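Local coordinates for 3-chlorocatechol 1,2-dioxygenase (Rhodococcus opacus, PDB 2BOY), which probably uses a bound ferric iron to cleave the aromatic ring of catechols, 3-chlorocatechol among them, between the two hydroxyl-bearing carbons, at residues F55-E60 and V220-K225. Numbering follows the deposited sequence.
Sequences FEHAIE and VANAVK
K225 NZ is gripped by three acceptors: E60 OE1, in a salt bridge of 2.8 Å, the side chain of Q71 and the carbonyl of S72. This lysine-glutamate pair illustrates how an intradiol dioxygenase ties its helical N-terminal region to its catalytic β-domain, here helix 56-64 to the loop joining strands 204-210 and 229-236. The lysine reaches the helix with its chain extended beyond CG, and E60, bent at chi2 (-81°), meets it from the opposite direction, offering the syn lone pair of OE1. S72 OG bonds the other oxygen, E60 OE2, so both carboxylate oxygens of this buried glutamate are engaged and its rotation is probably restricted.

One turn earlier the contact passes to H57, whose CB rests on the carbonyl oxygens of A221 and N222. With chi1 at 72°, CG is flanked by both backbone N and carbonyl carbon, and the ring lies alongside N222, whose CB sits over its centre, 3.7 Å from the centroid and 8° off the normal, a CH-pi contact; A58 CB lies against the opposite face nearer the rim. Replacing H57 by an alanine is likely to leave N222 CB without its CH-pi partner and open a gap toward A58 CB. The A221 side chain lies about 4 Å from bound benzhydroxamic acid, so the loop reaches the ligand pocket. A water accepts from H57 N at 2.7 Å and lies 2.9 Å from A221 O, to which it may donate.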
ATOM      1  N   PHE A  55      -3.776  -2.041  10.337  1.00 17.90           N
ATOM      2  CA  PHE A  55      -2.457  -2.504  10.792  1.00 18.33           C
ATOM      3  C   PHE A  55      -2.007  -1.987  12.137  1.00 17.19           C
ATOM      4  O   PHE A  55      -1.218  -2.671  12.794  1.00 18.37           O
ATOM      5  CB  PHE A  55      -1.379  -2.208   9.761  1.00 17.74           C
ATOM      6  CG  PHE A  55      -1.688  -2.771   8.431  1.00 19.58           C
ATOM      7  CD1 PHE A  55      -2.040  -1.933   7.393  1.00 19.80           C
ATOM      8  CD2 PHE A  55      -1.695  -4.158   8.226  1.00 17.68           C
ATOM      9  CE1 PHE A  55      -2.389  -2.471   6.129  1.00 20.07           C
ATOM     10  CE2 PHE A  55      -2.047  -4.693   6.974  1.00 18.34           C
ATOM     11  CZ  PHE A  55      -2.396  -3.850   5.933  1.00 19.38           C
ATOM     12  N   GLU A  56      -2.428  -0.788  12.561  1.00 17.76           N
ATOM     13  CA  GLU A  56      -1.887  -0.276  13.836  1.00 17.04           C
ATOM     14  C   GLU A  56      -2.143  -1.215  15.036  1.00 17.97           C
ATOM     15  O   GLU A  56      -1.278  -1.340  15.912  1.00 17.87           O
ATOM     16  CB  GLU A  56      -2.307   1.179  14.145  1.00 17.15           C
ATOM     17  CG  GLU A  56      -1.492   1.849  15.261  1.00 17.32           C
ATOM     18  CD  GLU A  56      -2.070   3.141  15.819  1.00 19.18           C
ATOM     19  OE1 GLU A  56      -1.530   3.607  16.861  1.00 19.60           O
ATOM     20  OE2 GLU A  56      -3.063   3.681  15.282  1.00 19.15           O
ATOM     21  N   HIS A  57      -3.329  -1.847  15.109  1.00 18.55           N
ATOM     22  CA  HIS A  57      -3.577  -2.804  16.203  1.00 19.35           C
ATOM     23  C   HIS A  57      -2.454  -3.852  16.351  1.00 19.70           C
ATOM     24  O   HIS A  57      -2.063  -4.210  17.484  1.00 18.96           O
ATOM     25  CB  HIS A  57      -4.952  -3.493  16.089  1.00 19.27           C
ATOM     26  CG  HIS A  57      -5.042  -4.494  14.978  1.00 21.74           C
ATOM     27  ND1 HIS A  57      -4.781  -5.841  15.168  1.00 19.30           N
ATOM     28  CD2 HIS A  57      -5.344  -4.346  13.663  1.00 20.49           C
ATOM     29  CE1 HIS A  57      -4.931  -6.478  14.016  1.00 20.02           C
ATOM     30  NE2 HIS A  57      -5.274  -5.593  13.089  1.00 22.10           N
ATOM     31  N   ALA A  58      -1.961  -4.357  15.219  1.00 19.16           N
ATOM     32  CA  ALA A  58      -0.884  -5.367  15.243  1.00 19.71           C
ATOM     33  C   ALA A  58       0.413  -4.752  15.759  1.00 19.30           C
ATOM     34  O   ALA A  58       1.155  -5.369  16.525  1.00 21.08           O
ATOM     35  CB  ALA A  58      -0.654  -5.974  13.840  1.00 18.63           C
ATOM     36  N   ILE A  59       0.712  -3.554  15.291  1.00 19.20           N
ATOM     37  CA  ILE A  59       1.929  -2.848  15.731  1.00 19.04           C
ATOM     38  C   ILE A  59       1.819  -2.569  17.251  1.00 19.09           C
ATOM     39  O   ILE A  59       2.774  -2.795  18.054  1.00 17.75           O
ATOM     40  CB  ILE A  59       2.090  -1.536  14.924  1.00 18.95           C
ATOM     41  CG1 ILE A  59       2.388  -1.838  13.429  1.00 18.97           C
ATOM     42  CG2 ILE A  59       3.128  -0.597  15.616  1.00 18.19           C
ATOM     43  CD1 ILE A  59       3.871  -2.289  13.129  1.00 17.28           C
ATOM     44  N   GLU A  60       0.670  -2.051  17.656  1.00 17.73           N
ATOM     45  CA  GLU A  60       0.458  -1.725  19.061  1.00 18.57           C
ATOM     46  C   GLU A  60       0.495  -2.978  19.955  1.00 18.85           C
ATOM     47  O   GLU A  60       0.985  -2.933  21.074  1.00 19.84           O
ATOM     48  CB  GLU A  60      -0.871  -0.983  19.215  1.00 19.18           C
ATOM     49  CG  GLU A  60      -0.945  -0.168  20.511  1.00 17.92           C
ATOM     50  CD  GLU A  60      -1.300  -1.042  21.722  1.00 19.88           C
ATOM     51  OE1 GLU A  60      -1.938  -2.112  21.567  1.00 20.71           O
ATOM     52  OE2 GLU A  60      -0.950  -0.647  22.827  1.00 21.22           O
ATOM     53  N   VAL A 220     -14.030  -2.399  13.586  1.00 17.43           N
ATOM     54  CA  VAL A 220     -13.318  -2.407  12.280  1.00 17.17           C
ATOM     55  C   VAL A 220     -11.752  -2.323  12.456  1.00 16.55           C
ATOM     56  O   VAL A 220     -10.967  -2.903  11.671  1.00 17.16           O
ATOM     57  CB  VAL A 220     -13.818  -1.261  11.343  1.00 16.65           C
ATOM     58  CG1 VAL A 220     -13.425   0.045  11.903  1.00 15.70           C
ATOM     59  CG2 VAL A 220     -13.247  -1.437   9.896  1.00 16.73           C
ATOM     60  N   ALA A 221     -11.315  -1.599  13.474  1.00 16.30           N
ATOM     61  CA  ALA A 221      -9.879  -1.409  13.728  1.00 16.06           C
ATOM     62  C   ALA A 221      -9.240  -2.476  14.638  1.00 17.17           C
ATOM     63  O   ALA A 221      -8.035  -2.435  14.872  1.00 16.26           O
ATOM     64  CB  ALA A 221      -9.649   0.003  14.328  1.00 16.69           C
ATOM     65  N   ASN A 222     -10.042  -3.393  15.175  1.00 18.55           N
ATOM     66  CA  ASN A 222      -9.504  -4.487  16.031  1.00 20.45           C
ATOM     67  C   ASN A 222      -8.706  -3.998  17.232  1.00 20.14           C
ATOM     68  O   ASN A 222      -7.703  -4.624  17.632  1.00 19.88           O
ATOM     69  CB  ASN A 222      -8.652  -5.461  15.211  1.00 20.08           C
ATOM     70  CG  ASN A 222      -9.485  -6.365  14.370  1.00 25.45           C
ATOM     71  OD1 ASN A 222      -9.424  -6.324  13.128  1.00 29.36           O
ATOM     72  ND2 ASN A 222     -10.297  -7.193  15.023  1.00 24.32           N
ATOM     73  N   ALA A 223      -9.161  -2.891  17.814  1.00 19.00           N
ATOM     74  CA  ALA A 223      -8.398  -2.249  18.878  1.00 19.06           C
ATOM     75  C   ALA A 223      -9.067  -2.347  20.258  1.00 18.80           C
ATOM     76  O   ALA A 223      -8.618  -1.684  21.211  1.00 18.02           O
ATOM     77  CB  ALA A 223      -8.149  -0.752  18.516  1.00 19.35           C
ATOM     78  N   VAL A 224     -10.132  -3.158  20.385  1.00 17.41           N
ATOM     79  CA  VAL A 224     -10.777  -3.291  21.679  1.00 17.88           C
ATOM     80  C   VAL A 224      -9.985  -4.334  22.489  1.00 18.96           C
ATOM     81  O   VAL A 224      -9.590  -5.373  21.968  1.00 18.27           O
ATOM     82  CB  VAL A 224     -12.256  -3.697  21.593  1.00 18.57           C
ATOM     83  CG1 VAL A 224     -12.866  -4.061  22.978  1.00 19.23           C
ATOM     84  CG2 VAL A 224     -13.087  -2.593  20.914  1.00 18.88           C
ATOM     85  N   LYS A 225      -9.739  -4.008  23.750  1.00 18.57           N
ATOM     86  CA  LYS A 225      -9.182  -4.983  24.708  1.00 19.13           C
ATOM     87  C   LYS A 225     -10.081  -5.000  25.959  1.00 18.30           C
ATOM     88  O   LYS A 225     -10.727  -3.988  26.314  1.00 18.04           O
ATOM     89  CB  LYS A 225      -7.703  -4.651  25.048  1.00 19.23           C
ATOM     90  CG  LYS A 225      -6.780  -4.488  23.810  1.00 18.91           C
ATOM     91  CD  LYS A 225      -5.371  -4.139  24.263  1.00 19.86           C
ATOM     92  CE  LYS A 225      -4.385  -3.786  23.118  1.00 18.46           C
ATOM     93  NZ  LYS A 225      -3.079  -3.372  23.749  1.00 16.88           N
TER
HETATM   94  O   HOH W   1      -5.669  -0.992  13.975  1.00 21.30           O